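Local coordinates for sugar kinase MJ0406 (Methanococcus jannaschii, PDB 2C4E), which catalyses the ATP-dependent phosphorylation of nucleosides, chiefly inosine, guanosine and cytidine, to their monophosphates, at residues A[58-63]-A[82-87]; A[92-97]-A[117-122]; A[124-129]-A[148-153]; A[159-164]-A[181-186]. All blocks are in the same frame, centred on the assembly; numbering follows the deposited sequence.

The four contacts follow one another along the chain of a ribokinase-fold subunit. Contacts 1 and 4 both belong to the large sheet, with centres about 21 Å apart: contact 1 at strand 58-62, contact 4 at strand 182-186, four places across. Contact 3 lies between them, about 15 Å from contact 1 and 17 Å from contact 4 by centres; Leu62 CD1 meets Pro127 CD at 3.6 Å, and Tyr152 touches Asn181. Contact 2, beside the smaller sheet, meets contact 1 at Ser63 CA and Tyr121 OH, 3.3 Å apart. Contact 4 holds Gln163 and Asn186, which bind substrate and ATP; the side chain of Pro97 in contact 2 is about 4 Å from that of Phe113, which binds substrate.

Contact 1: A[58-63]-A[82-87]; sequences NSELLS and DINISK
Glu60 and Asn84 form a single backbone bridge, their CA atoms 4.5 Å apart, where the loop 82-87 passes beside strand 58-62. The touching parts run in directions 43° apart, and the pairing stops after two bonds. Asn84 N donates to Ser59 O at 3.3 Å, while Leu61 N donates to Asn84 O at 3.0 Å, coming in almost along the C=O axis (C=O...N angle 176°). Water extends the join at both ends. One molecule donates to Ser59 O and Asp82 O. The other gives its protons to Leu61 O and Asn84 O and accepts from Lys87 N at 2.8 Å, carrying the link past the single bridge.

Strand 58-62 is the outermost strand at one end of the central sheet of this ribokinase fold, with strand 7-11 pairing along its inner side. Loop 82-87 leaves helix 73-80 through a Schellman motif at Asp82 and runs on toward strand 89-90.

Among the side chains, Glu60 and Asn84 lie alongside one another, pointing the same way, with CB to CB at 3.7 Å and their carboxylate and amide planes nearly perpendicular. Asn84 ND2 donates forward to Ser86 OG at 2.7 Å, with the hydroxyl close to the amide plane. Lys87 bends at its last torsion (chi4 59°), placing NZ 3.7 Å from Glu60 OE1 in a long salt bridge; Glu60 OE2 is held by Thr9. Lys87 also crosses Leu62 at about a right angle. At the other end Ser59 OG, bonded to Ala49 O, has both Ile83 CG1 and Ile83 CG2 at 3.9 Å.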
loop_
_atom_site.group_PDB
_atom_site.type_symbol
_atom_site.label_atom_id
_atom_site.label_comp_id
_atom_site.label_asym_id
_atom_site.label_seq_id
_atom_site.Cartn_x
_atom_site.Cartn_y
_atom_site.Cartn_z
ATOM N N ASN A 58 3.788 -32.406 -9.019
ATOM C CA ASN A 58 4.821 -31.483 -9.444
ATOM C C ASN A 58 4.162 -30.352 -10.185
ATOM O O ASN A 58 3.309 -30.589 -11.021
ATOM C CB ASN A 58 5.851 -32.189 -10.325
ATOM C CG ASN A 58 6.684 -33.187 -9.547
ATOM O OD1 ASN A 58 7.146 -32.897 -8.446
ATOM N ND2 ASN A 58 6.860 -34.373 -10.104
ATOM N N SER A 59 4.482 -29.121 -9.819
ATOM C CA SER A 59 3.929 -27.972 -10.505
ATOM C C SER A 59 5.038 -27.092 -11.038
ATOM O O SER A 59 6.187 -27.143 -10.597
ATOM C CB SER A 59 2.994 -27.168 -9.597
ATOM O OG SER A 59 3.668 -26.662 -8.466
ATOM N N GLU A 60 4.677 -26.298 -12.025
ATOM C CA GLU A 60 5.564 -25.299 -12.572
ATOM C C GLU A 60 4.767 -24.018 -12.689
ATOM O O GLU A 60 3.556 -24.047 -12.846
ATOM C CB GLU A 60 6.140 -25.737 -13.926
ATOM C CG GLU A 60 5.156 -25.929 -15.071
ATOM C CD GLU A 60 5.854 -26.285 -16.389
ATOM O OE1 GLU A 60 7.026 -26.703 -16.353
ATOM O OE2 GLU A 60 5.232 -26.152 -17.472
ATOM N N LEU A 61 5.456 -22.897 -12.618
ATOM C CA LEU A 61 4.826 -21.597 -12.573
ATOM C C LEU A 61 5.292 -20.723 -13.718
ATOM O O LEU A 61 6.499 -20.674 -14.024
ATOM C CB LEU A 61 5.171 -20.967 -11.226
ATOM C CG LEU A 61 4.455 -19.721 -10.701
ATOM C CD1 LEU A 61 2.978 -19.924 -10.534
ATOM C CD2 LEU A 61 5.087 -19.366 -9.364
ATOM N N LEU A 62 4.348 -20.052 -14.371
ATOM C CA LEU A 62 4.651 -19.065 -15.400
ATOM C C LEU A 62 4.003 -17.756 -14.958
ATOM O O LEU A 62 2.781 -17.634 -14.972
ATOM C CB LEU A 62 4.117 -19.492 -16.771
ATOM C CG LEU A 62 4.698 -18.717 -17.961
ATOM C CD1 LEU A 62 4.325 -19.430 -19.245
ATOM C CD2 LEU A 62 4.219 -17.266 -17.999
ATOM N N SER A 63 4.842 -16.805 -14.543
ATOM C CA SER A 63 4.415 -15.486 -14.096
ATOM C C SER A 63 5.455 -14.447 -14.483
ATOM O O SER A 63 6.613 -14.785 -14.723
ATOM C CB SER A 63 4.278 -15.432 -12.568
ATOM O OG SER A 63 3.489 -16.485 -12.058
ATOM N N ASP A 82 10.590 -26.834 -4.226
ATOM C CA ASP A 82 10.847 -27.594 -5.463
ATOM C C ASP A 82 9.790 -27.303 -6.530
ATOM O O ASP A 82 9.375 -28.186 -7.272
ATOM C CB ASP A 82 10.921 -29.100 -5.168
ATOM C CG ASP A 82 11.877 -29.837 -6.091
ATOM O OD1 ASP A 82 11.744 -29.726 -7.328
ATOM O OD2 ASP A 82 12.802 -30.557 -5.659
ATOM N N ILE A 83 9.345 -26.056 -6.597
ATOM C CA ILE A 83 8.413 -25.650 -7.632
ATOM C C ILE A 83 9.257 -25.117 -8.789
ATOM O O ILE A 83 10.099 -24.257 -8.592
ATOM C CB ILE A 83 7.387 -24.637 -7.085
ATOM C CG1 ILE A 83 6.447 -25.375 -6.113
ATOM C CG2 ILE A 83 6.574 -24.034 -8.226
ATOM C CD1 ILE A 83 5.493 -24.509 -5.373
ATOM N N ASN A 84 9.041 -25.674 -9.978
ATOM C CA ASN A 84 9.795 -25.316 -11.178
ATOM C C ASN A 84 9.422 -23.884 -11.550
ATOM O O ASN A 84 8.280 -23.612 -11.921
ATOM C CB ASN A 84 9.448 -26.307 -12.303
ATOM C CG ASN A 84 10.260 -26.106 -13.588
ATOM O OD1 ASN A 84 10.540 -27.079 -14.307
ATOM N ND2 ASN A 84 10.616 -24.882 -13.893
ATOM N N ILE A 85 10.377 -22.968 -11.416
ATOM C CA ILE A 85 10.143 -21.567 -11.745
ATOM C C ILE A 85 11.045 -21.144 -12.896
ATOM O O ILE A 85 11.337 -19.964 -13.055
ATOM C CB ILE A 85 10.355 -20.678 -10.509
ATOM C CG1 ILE A 85 11.754 -20.914 -9.896
ATOM C CG2 ILE A 85 9.275 -20.954 -9.507
ATOM C CD1 ILE A 85 12.191 -19.862 -8.930
ATOM N N SER A 86 11.452 -22.131 -13.696
ATOM C CA SER A 86 12.256 -21.920 -14.901
ATOM C C SER A 86 11.586 -21.014 -15.940
ATOM O O SER A 86 12.281 -20.361 -16.714
ATOM C CB SER A 86 12.641 -23.272 -15.539
ATOM O OG SER A 86 11.580 -23.876 -16.257
ATOM N N LYS A 87 10.253 -20.958 -15.941
ATOM C CA LYS A 87 9.514 -20.152 -16.920
ATOM C C LYS A 87 9.179 -18.727 -16.416
ATOM O O LYS A 87 8.545 -17.966 -17.140
ATOM C CB LYS A 87 8.241 -20.868 -17.386
ATOM C CG LYS A 87 8.478 -22.121 -18.255
ATOM C CD LYS A 87 7.219 -22.967 -18.373
ATOM C CE LYS A 87 7.335 -24.017 -19.465
ATOM N NZ LYS A 87 8.491 -24.915 -19.195
HETATM O O HOH W 1 7.478 -29.430 -9.157
HETATM O O HOH W 2 8.438 -22.736 -14.662
#

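Contact 2: A[92-97]-A[117-122]; sequences EEEETP and AAKHYK
Lys119 NZ reaches Glu93 OE2 at 2.8 Å in a salt bridge, and Ala117 N donates to Glu95 O at 3.0 Å; these two bonds tie the loop 92-97 to the 3-10 segment 117-122. The two segments flank the antiparallel hairpin of strands 98-103 and 109-114, part of the smaller sheet that forms the lid in the ribokinase family, and the contact closes the hairpin at its base.

The ammonium approaches Glu93 from above the carboxylate plane, 36° out of it, with the two side chains crossing at about a right angle. The same Glu93 OE2 comes obliquely to the His120 ring, 3.2 Å from His120 CE1. Lys119 crosses Glu94 much as it does Glu93: Glu94 CG packs on Lys119 CG at 3.8 Å, while Glu94 OE2 rests 3.6 Å from Lys119 CE. Glu94 OE2 also lies only 2.9 Å from Glu93 OE1, two acceptors at close quarters, a proximity the nearby positive charge of Lys119 probably eases. Nearer the hairpin, Glu94 CB packs against the backbone of Ala117, and the Pro97 ring touches the methyls of Ala117 and Ala118.

Outside this shell, Glu95 starts away from the 3-10 segment, and its OE1 forms a salt bridge with Lys98. Glu123 fixes both basic groups, by a salt bridge to Lys119 NZ and a hydrogen bond to His120 ND1. Ser91 OG bonds His120 NE2 and also takes the N-H of Glu94. On the imidazole that Ser91 and Glu123 pin at both nitrogens rests Lys119 CD, which a bend at chi2 (84°) sets over the ring centre, 3.6 Å above its plane.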
loop_
_atom_site.group_PDB
_atom_site.type_symbol
_atom_site.label_atom_id
_atom_site.label_comp_id
_atom_site.label_asym_id
_atom_site.label_seq_id
_atom_site.Cartn_x
_atom_site.Cartn_y
_atom_site.Cartn_z
ATOM N N GLU A 92 13.468 -6.118 -15.104
ATOM C CA GLU A 92 14.546 -5.271 -14.605
ATOM C C GLU A 92 13.990 -3.939 -14.087
ATOM O O GLU A 92 14.559 -3.336 -13.176
ATOM C CB GLU A 92 15.573 -5.000 -15.722
ATOM C CG GLU A 92 16.123 -6.249 -16.408
ATOM C CD GLU A 92 17.202 -5.940 -17.434
ATOM O OE1 GLU A 92 16.890 -5.304 -18.469
ATOM O OE2 GLU A 92 18.371 -6.325 -17.210
ATOM N N GLU A 93 12.877 -3.494 -14.672
ATOM C CA GLU A 93 12.354 -2.136 -14.476
ATOM C C GLU A 93 11.203 -2.033 -13.464
ATOM O O GLU A 93 11.146 -1.077 -12.670
ATOM C CB GLU A 93 11.913 -1.537 -15.826
ATOM C CG GLU A 93 11.112 -2.492 -16.727
ATOM C CD GLU A 93 10.362 -1.784 -17.848
ATOM O OE1 GLU A 93 10.179 -0.548 -17.773
ATOM O OE2 GLU A 93 9.967 -2.461 -18.820
ATOM N N GLU A 94 10.295 -3.011 -13.509
ATOM C CA GLU A 94 9.084 -3.019 -12.706
ATOM C C GLU A 94 9.322 -3.825 -11.436
ATOM O O GLU A 94 10.128 -4.765 -11.439
ATOM C CB GLU A 94 7.910 -3.626 -13.514
ATOM C CG GLU A 94 7.711 -3.035 -14.920
ATOM C CD GLU A 94 7.546 -1.524 -14.905
ATOM O OE1 GLU A 94 6.965 -0.985 -13.929
ATOM O OE2 GLU A 94 8.000 -0.866 -15.864
ATOM N N GLU A 95 8.592 -3.486 -10.369
ATOM C CA GLU A 95 8.459 -4.382 -9.197
ATOM C C GLU A 95 7.401 -5.494 -9.368
ATOM O O GLU A 95 6.551 -5.426 -10.261
ATOM C CB GLU A 95 8.097 -3.583 -7.942
ATOM C CG GLU A 95 6.667 -3.044 -7.887
ATOM C CD GLU A 95 6.494 -2.005 -6.781
ATOM O OE1 GLU A 95 6.452 -2.383 -5.586
ATOM O OE2 GLU A 95 6.418 -0.799 -7.095
ATOM N N THR A 96 7.460 -6.501 -8.476
ATOM C CA THR A 96 6.544 -7.656 -8.459
ATOM C C THR A 96 5.105 -7.203 -8.159
ATOM O O THR A 96 4.927 -6.339 -7.300
ATOM C CB THR A 96 6.998 -8.659 -7.351
ATOM O OG1 THR A 96 8.350 -9.078 -7.599
ATOM C CG2 THR A 96 6.164 -9.964 -7.354
ATOM N N PRO A 97 4.071 -7.767 -8.815
ATOM C CA PRO A 97 2.687 -7.393 -8.483
ATOM C C PRO A 97 2.374 -7.527 -6.991
ATOM O O PRO A 97 2.858 -8.455 -6.334
ATOM C CB PRO A 97 1.846 -8.387 -9.305
ATOM C CG PRO A 97 2.707 -8.692 -10.488
ATOM C CD PRO A 97 4.119 -8.733 -9.931
ATOM N N ALA A 117 5.008 -5.642 -12.821
ATOM C CA ALA A 117 5.667 -6.470 -13.850
ATOM C C ALA A 117 4.718 -7.248 -14.766
ATOM O O ALA A 117 5.145 -7.759 -15.804
ATOM C CB ALA A 117 6.641 -7.453 -13.182
ATOM N N ALA A 118 3.450 -7.374 -14.375
ATOM C CA ALA A 118 2.420 -7.926 -15.262
ATOM C C ALA A 118 2.270 -7.138 -16.574
ATOM O O ALA A 118 1.691 -7.639 -17.546
ATOM C CB ALA A 118 1.085 -7.999 -14.534
ATOM N N LYS A 119 2.790 -5.912 -16.617
ATOM C CA LYS A 119 2.825 -5.159 -17.872
ATOM C C LYS A 119 3.564 -5.932 -18.976
ATOM O O LYS A 119 3.333 -5.700 -20.160
ATOM C CB LYS A 119 3.430 -3.752 -17.676
ATOM C CG LYS A 119 4.931 -3.722 -17.398
ATOM C CD LYS A 119 5.746 -3.782 -18.676
ATOM C CE LYS A 119 6.896 -2.838 -18.680
ATOM N NZ LYS A 119 7.509 -2.718 -20.039
ATOM N N HIS A 120 4.451 -6.845 -18.585
ATOM C CA HIS A 120 5.287 -7.561 -19.545
ATOM C C HIS A 120 4.554 -8.670 -20.308
ATOM O O HIS A 120 5.050 -9.085 -21.352
ATOM C CB HIS A 120 6.534 -8.155 -18.864
ATOM C CG HIS A 120 7.532 -7.133 -18.427
ATOM N ND1 HIS A 120 8.224 -6.337 -19.316
ATOM C CD2 HIS A 120 7.949 -6.767 -17.192
ATOM C CE1 HIS A 120 9.027 -5.532 -18.647
ATOM N NE2 HIS A 120 8.885 -5.777 -17.358
ATOM N N TYR A 121 3.414 -9.169 -19.816
ATOM C CA TYR A 121 2.707 -10.231 -20.544
ATOM C C TYR A 121 2.445 -9.871 -22.011
ATOM O O TYR A 121 2.597 -10.713 -22.881
ATOM C CB TYR A 121 1.376 -10.638 -19.883
ATOM C CG TYR A 121 1.537 -11.400 -18.588
ATOM C CD1 TYR A 121 1.225 -10.800 -17.375
ATOM C CD2 TYR A 121 2.032 -12.704 -18.569
ATOM C CE1 TYR A 121 1.366 -11.470 -16.185
ATOM C CE2 TYR A 121 2.180 -13.388 -17.370
ATOM C CZ TYR A 121 1.838 -12.761 -16.181
ATOM O OH TYR A 121 1.993 -13.400 -14.983
ATOM N N LYS A 122 2.057 -8.629 -22.292
ATOM C CA LYS A 122 1.776 -8.234 -23.679
ATOM C C LYS A 122 3.016 -8.243 -24.589
ATOM O O LYS A 122 2.889 -8.226 -25.810
ATOM C CB LYS A 122 1.045 -6.884 -23.738
ATOM C CG LYS A 122 1.840 -5.691 -23.258
ATOM C CD LYS A 122 0.971 -4.421 -23.289
ATOM C CE LYS A 122 1.513 -3.308 -22.406
ATOM N NZ LYS A 122 1.845 -3.776 -21.027
#

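Contact 3: A[124-129]-A[148-153]; sequences LNPPNF and AKKAYG
Pro126 opens the contact, its CG lying 4.1 Å from Lys150 CD where the two side chains meet, while its carbonyl O comes 3.6 Å from Lys150 CE. The lysine is extended as far as CE, and its CD and CE lie against the carbonyl oxygens of both prolines. Pro127 contributes mainly its O, which stands 3.5 Å from Lys150 CE and also lies over one face of the Phe129 ring, toward the rim; it is buried here with no hydrogen-bond partner in the model.

Asn128 then crosses Lys150 at about a right angle, with ND2 3.3 Å from CE. The lysine bends only at chi4 (67°), which sets NZ 2.7 Å from a water that also accepts from Asn128 ND2, at 3.1 Å. Phe129 ends the run, its CD2 meeting Ala151 CB at 4.2 Å, obliquely to the ring.

The loop leads into strand 131-136, and helix 141-151, whose C-terminal turn it lies against, is the beta-alpha-beta crossover from that strand to its parallel neighbour 156-159. Pro126 also touches Phe143 and Cys147 of the helix. Val134 of strand 131-136 packs on both Phe129 and Ala151, and strand 58-62 borders the loop through Leu62.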
loop_
_atom_site.group_PDB
_atom_site.type_symbol
_atom_site.label_atom_id
_atom_site.label_comp_id
_atom_site.label_asym_id
_atom_site.label_seq_id
_atom_site.Cartn_x
_atom_site.Cartn_y
_atom_site.Cartn_z
ATOM N N LEU A 124 5.164 -10.788 -24.377
ATOM C CA LEU A 124 5.561 -12.192 -24.389
ATOM C C LEU A 124 4.572 -13.088 -25.124
ATOM O O LEU A 124 3.436 -12.717 -25.390
ATOM C CB LEU A 124 5.711 -12.707 -22.949
ATOM C CG LEU A 124 6.664 -11.920 -22.044
ATOM C CD1 LEU A 124 6.478 -12.344 -20.596
ATOM C CD2 LEU A 124 8.113 -12.105 -22.477
ATOM N N ASN A 125 5.039 -14.287 -25.445
ATOM C CA ASN A 125 4.188 -15.336 -25.971
ATOM C C ASN A 125 4.453 -16.609 -25.184
ATOM O O ASN A 125 5.554 -16.811 -24.682
ATOM C CB ASN A 125 4.426 -15.517 -27.470
ATOM C CG ASN A 125 3.900 -14.337 -28.284
ATOM O OD1 ASN A 125 2.695 -14.099 -28.348
ATOM N ND2 ASN A 125 4.803 -13.581 -28.884
ATOM N N PRO A 126 3.432 -17.438 -25.008
ATOM C CA PRO A 126 3.608 -18.670 -24.226
ATOM C C PRO A 126 4.551 -19.683 -24.871
ATOM O O PRO A 126 4.606 -19.783 -26.091
ATOM C CB PRO A 126 2.184 -19.238 -24.106
ATOM C CG PRO A 126 1.363 -18.555 -25.162
ATOM C CD PRO A 126 2.056 -17.264 -25.501
ATOM N N PRO A 127 5.276 -20.445 -24.058
ATOM C CA PRO A 127 6.074 -21.550 -24.586
ATOM C C PRO A 127 5.179 -22.740 -24.845
ATOM O O PRO A 127 4.010 -22.709 -24.464
ATOM C CB PRO A 127 7.037 -21.849 -23.437
ATOM C CG PRO A 127 6.272 -21.530 -22.232
ATOM C CD PRO A 127 5.378 -20.360 -22.593
ATOM N N ASN A 128 5.710 -23.774 -25.496
ATOM C CA ASN A 128 5.049 -25.061 -25.480
ATOM C C ASN A 128 5.060 -25.578 -24.036
ATOM O O ASN A 128 6.013 -25.356 -23.278
ATOM C CB ASN A 128 5.716 -26.058 -26.433
ATOM C CG ASN A 128 5.522 -25.685 -27.899
ATOM O OD1 ASN A 128 6.487 -25.400 -28.614
ATOM N ND2 ASN A 128 4.264 -25.672 -28.349
ATOM N N PHE A 129 3.970 -26.216 -23.653
ATOM C CA PHE A 129 3.826 -26.816 -22.351
ATOM C C PHE A 129 3.886 -28.314 -22.530
ATOM O O PHE A 129 3.297 -28.855 -23.469
ATOM C CB PHE A 129 2.465 -26.427 -21.762
ATOM C CG PHE A 129 2.273 -24.939 -21.598
ATOM C CD1 PHE A 129 2.919 -24.267 -20.590
ATOM C CD2 PHE A 129 1.457 -24.223 -22.454
ATOM C CE1 PHE A 129 2.743 -22.905 -20.425
ATOM C CE2 PHE A 129 1.299 -22.857 -22.279
ATOM C CZ PHE A 129 1.935 -22.223 -21.256
ATOM N N ALA A 148 -4.332 -20.647 -23.623
ATOM C CA ALA A 148 -5.432 -21.591 -23.836
ATOM C C ALA A 148 -5.409 -22.097 -25.261
ATOM O O ALA A 148 -5.530 -23.282 -25.488
ATOM C CB ALA A 148 -6.767 -20.946 -23.547
ATOM N N LYS A 149 -5.237 -21.185 -26.220
ATOM C CA LYS A 149 -5.289 -21.567 -27.633
ATOM C C LYS A 149 -4.079 -22.404 -28.040
ATOM O O LYS A 149 -4.209 -23.309 -28.857
ATOM C CB LYS A 149 -5.475 -20.326 -28.527
ATOM C CG LYS A 149 -6.876 -19.742 -28.401
ATOM C CD LYS A 149 -7.117 -18.467 -29.197
ATOM C CE LYS A 149 -7.367 -18.737 -30.664
ATOM N NZ LYS A 149 -7.962 -17.545 -31.330
ATOM N N LYS A 150 -2.913 -22.158 -27.447
ATOM C CA LYS A 150 -1.735 -22.982 -27.715
ATOM C C LYS A 150 -1.799 -24.373 -27.080
ATOM O O LYS A 150 -1.385 -25.375 -27.695
ATOM C CB LYS A 150 -0.472 -22.269 -27.230
ATOM C CG LYS A 150 0.832 -22.845 -27.800
ATOM C CD LYS A 150 2.020 -22.017 -27.347
ATOM C CE LYS A 150 3.324 -22.577 -27.868
ATOM N NZ LYS A 150 3.449 -22.470 -29.341
ATOM N N ALA A 151 -2.322 -24.438 -25.865
ATOM C CA ALA A 151 -2.356 -25.677 -25.093
ATOM C C ALA A 151 -3.511 -26.577 -25.500
ATOM O O ALA A 151 -3.389 -27.798 -25.519
ATOM C CB ALA A 151 -2.435 -25.369 -23.616
ATOM N N TYR A 152 -4.651 -25.999 -25.845
ATOM C CA TYR A 152 -5.828 -26.830 -26.079
ATOM C C TYR A 152 -5.578 -27.845 -27.203
ATOM O O TYR A 152 -5.054 -27.528 -28.266
ATOM C CB TYR A 152 -7.032 -25.949 -26.397
ATOM C CG TYR A 152 -8.365 -26.651 -26.421
ATOM C CD1 TYR A 152 -9.004 -27.029 -25.241
ATOM C CD2 TYR A 152 -8.980 -26.956 -27.632
ATOM C CE1 TYR A 152 -10.252 -27.676 -25.271
ATOM C CE2 TYR A 152 -10.212 -27.598 -27.666
ATOM C CZ TYR A 152 -10.832 -27.958 -26.472
ATOM O OH TYR A 152 -12.062 -28.578 -26.524
ATOM N N GLY A 153 -5.956 -29.081 -26.934
ATOM C CA GLY A 153 -5.768 -30.161 -27.873
ATOM C C GLY A 153 -4.429 -30.832 -27.710
ATOM O O GLY A 153 -4.135 -31.771 -28.432
HETATM O O HOH W 3 2.431 -24.628 -30.660
#

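Contact 4: A[159-164]-A[181-186]; sequences FDPGQD and NFLFMN
Phe159 N donates to Phe182 O at 2.9 Å, and one step on Phe184 N donates to Phe159 O at 3.0 Å in a nearly straight bond (171° at the hydrogen). Leu183 CA adds a weaker CA-H...O contact to Phe159 O at 3.5 Å, and the Phe184 ring turns its edge toward that oxygen. This is parallel pairing, with Phe159 opposite Leu183 and both side chains on the same face, lying side by side; Phe159 CD2 meets Leu183 CD1 at 3.7 Å.

Strands 156-159 and 182-186 are neighbours in the central sheet, joined through helix 170-178 in a beta-alpha-beta crossover. As the first strand ends, Asp160 sets up an Asx turn: its OD1 accepts from Gly162 N at 2.8 Å, met from above the carboxylate plane. With CG anti to the backbone N (chi1 -174°), the carboxylate stands beside Phe184, OD2 3.6 Å from Phe184 CB. Asp160 OD2 forms a salt bridge with Arg250, the inferred transition-state stabiliser, which it probably helps to position. Beyond the Asx turn the chain reaches Gln163, which binds substrate, while strand 182-186 ends at ATP-binding Asn186, whose OD1 bonds Thr214. Pro161 crosses Met185 at about a right angle, with CG to CG at 3.8 Å.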
loop_
_atom_site.group_PDB
_atom_site.type_symbol
_atom_site.label_atom_id
_atom_site.label_comp_id
_atom_site.label_asym_id
_atom_site.label_seq_id
_atom_site.Cartn_x
_atom_site.Cartn_y
_atom_site.Cartn_z
ATOM N N PHE A 159 -9.278 -23.309 -16.531
ATOM C CA PHE A 159 -9.424 -21.850 -16.598
ATOM C C PHE A 159 -10.437 -21.384 -15.576
ATOM O O PHE A 159 -11.495 -21.974 -15.423
ATOM C CB PHE A 159 -9.894 -21.439 -18.006
ATOM C CG PHE A 159 -10.197 -19.990 -18.163
ATOM C CD1 PHE A 159 -9.231 -19.040 -17.883
ATOM C CD2 PHE A 159 -11.446 -19.570 -18.609
ATOM C CE1 PHE A 159 -9.508 -17.678 -18.041
ATOM C CE2 PHE A 159 -11.732 -18.201 -18.750
ATOM C CZ PHE A 159 -10.759 -17.271 -18.469
ATOM N N ASP A 160 -10.119 -20.307 -14.890
ATOM C CA ASP A 160 -11.126 -19.618 -14.106
ATOM C C ASP A 160 -10.923 -18.136 -14.353
ATOM O O ASP A 160 -9.893 -17.622 -13.984
ATOM C CB ASP A 160 -10.975 -19.924 -12.625
ATOM C CG ASP A 160 -12.106 -19.327 -11.771
ATOM O OD1 ASP A 160 -12.762 -18.301 -12.124
ATOM O OD2 ASP A 160 -12.423 -19.838 -10.699
ATOM N N PRO A 161 -11.893 -17.458 -14.951
ATOM C CA PRO A 161 -11.740 -16.022 -15.211
ATOM C C PRO A 161 -11.587 -15.203 -13.922
ATOM O O PRO A 161 -10.990 -14.133 -13.968
ATOM C CB PRO A 161 -13.037 -15.664 -15.921
ATOM C CG PRO A 161 -14.009 -16.714 -15.481
ATOM C CD PRO A 161 -13.218 -17.948 -15.379
ATOM N N GLY A 162 -12.126 -15.693 -12.809
ATOM C CA GLY A 162 -12.035 -15.014 -11.528
ATOM C C GLY A 162 -12.397 -13.536 -11.594
ATOM O O GLY A 162 -13.340 -13.132 -12.278
ATOM N N GLN A 163 -11.607 -12.718 -10.906
ATOM C CA GLN A 163 -11.854 -11.271 -10.854
ATOM C C GLN A 163 -11.513 -10.556 -12.166
ATOM O O GLN A 163 -11.839 -9.372 -12.323
ATOM C CB GLN A 163 -11.081 -10.634 -9.692
ATOM C CG GLN A 163 -11.513 -11.123 -8.306
ATOM C CD GLN A 163 -12.829 -10.524 -7.827
ATOM O OE1 GLN A 163 -13.504 -9.804 -8.565
ATOM N NE2 GLN A 163 -13.194 -10.825 -6.587
ATOM N N ASP A 164 -10.853 -11.255 -13.093
ATOM C CA ASP A 164 -10.624 -10.740 -14.439
ATOM C C ASP A 164 -11.890 -10.775 -15.293
ATOM O O ASP A 164 -11.884 -10.219 -16.376
ATOM C CB ASP A 164 -9.575 -11.585 -15.190
ATOM C CG ASP A 164 -8.155 -11.380 -14.692
ATOM O OD1 ASP A 164 -7.921 -10.560 -13.776
ATOM O OD2 ASP A 164 -7.205 -12.019 -15.196
ATOM N N ASN A 181 -10.957 -27.116 -21.096
ATOM C CA ASN A 181 -11.473 -28.424 -20.672
ATOM C C ASN A 181 -12.187 -28.356 -19.320
ATOM O O ASN A 181 -13.301 -28.844 -19.211
ATOM C CB ASN A 181 -10.365 -29.478 -20.638
ATOM C CG ASN A 181 -9.793 -29.738 -22.004
ATOM O OD1 ASN A 181 -10.367 -30.505 -22.839
ATOM N ND2 ASN A 181 -8.697 -29.078 -22.288
ATOM N N PHE A 182 -11.561 -27.757 -18.307
ATOM C CA PHE A 182 -12.175 -27.578 -16.991
ATOM C C PHE A 182 -12.372 -26.099 -16.778
ATOM O O PHE A 182 -11.399 -25.345 -16.761
ATOM C CB PHE A 182 -11.291 -28.052 -15.832
ATOM C CG PHE A 182 -10.740 -29.448 -15.967
ATOM C CD1 PHE A 182 -9.475 -29.643 -16.507
ATOM C CD2 PHE A 182 -11.439 -30.540 -15.510
ATOM C CE1 PHE A 182 -8.939 -30.919 -16.609
ATOM C CE2 PHE A 182 -10.896 -31.837 -15.597
ATOM C CZ PHE A 182 -9.658 -32.013 -16.150
ATOM N N LEU A 183 -13.624 -25.679 -16.627
ATOM C CA LEU A 183 -13.976 -24.295 -16.387
ATOM C C LEU A 183 -14.492 -24.160 -14.963
ATOM O O LEU A 183 -15.492 -24.786 -14.589
ATOM C CB LEU A 183 -15.034 -23.855 -17.387
ATOM C CG LEU A 183 -15.598 -22.440 -17.255
ATOM C CD1 LEU A 183 -14.454 -21.437 -17.475
ATOM C CD2 LEU A 183 -16.696 -22.273 -18.275
ATOM N N PHE A 184 -13.787 -23.367 -14.176
ATOM C CA PHE A 184 -14.162 -23.069 -12.808
ATOM C C PHE A 184 -14.700 -21.642 -12.722
ATOM O O PHE A 184 -14.098 -20.718 -13.259
ATOM C CB PHE A 184 -12.943 -23.151 -11.884
ATOM C CG PHE A 184 -12.340 -24.526 -11.730
ATOM C CD1 PHE A 184 -11.320 -24.962 -12.593
ATOM C CD2 PHE A 184 -12.707 -25.353 -10.685
ATOM C CE1 PHE A 184 -10.732 -26.214 -12.428
ATOM C CE2 PHE A 184 -12.124 -26.593 -10.527
ATOM C CZ PHE A 184 -11.138 -27.022 -11.390
ATOM N N MET A 185 -15.809 -21.458 -12.023
ATOM C CA MET A 185 -16.303 -20.130 -11.706
ATOM C C MET A 185 -17.028 -20.171 -10.381
ATOM O O MET A 185 -17.707 -21.132 -10.064
ATOM C CB MET A 185 -17.259 -19.615 -12.788
ATOM C CG MET A 185 -16.576 -19.114 -14.056
ATOM S SD MET A 185 -17.794 -18.321 -15.167
ATOM C CE MET A 185 -18.403 -19.737 -15.985
ATOM N N ASN A 186 -16.889 -19.113 -9.605
ATOM C CA ASN A 186 -17.751 -18.915 -8.461
ATOM C C ASN A 186 -19.154 -18.567 -8.956
ATOM O O ASN A 186 -19.314 -18.131 -10.090
ATOM C CB ASN A 186 -17.201 -17.811 -7.569
ATOM C CG ASN A 186 -15.968 -18.256 -6.826
ATOM O OD1 ASN A 186 -15.964 -19.322 -6.213
ATOM N ND2 ASN A 186 -14.906 -17.461 -6.893
#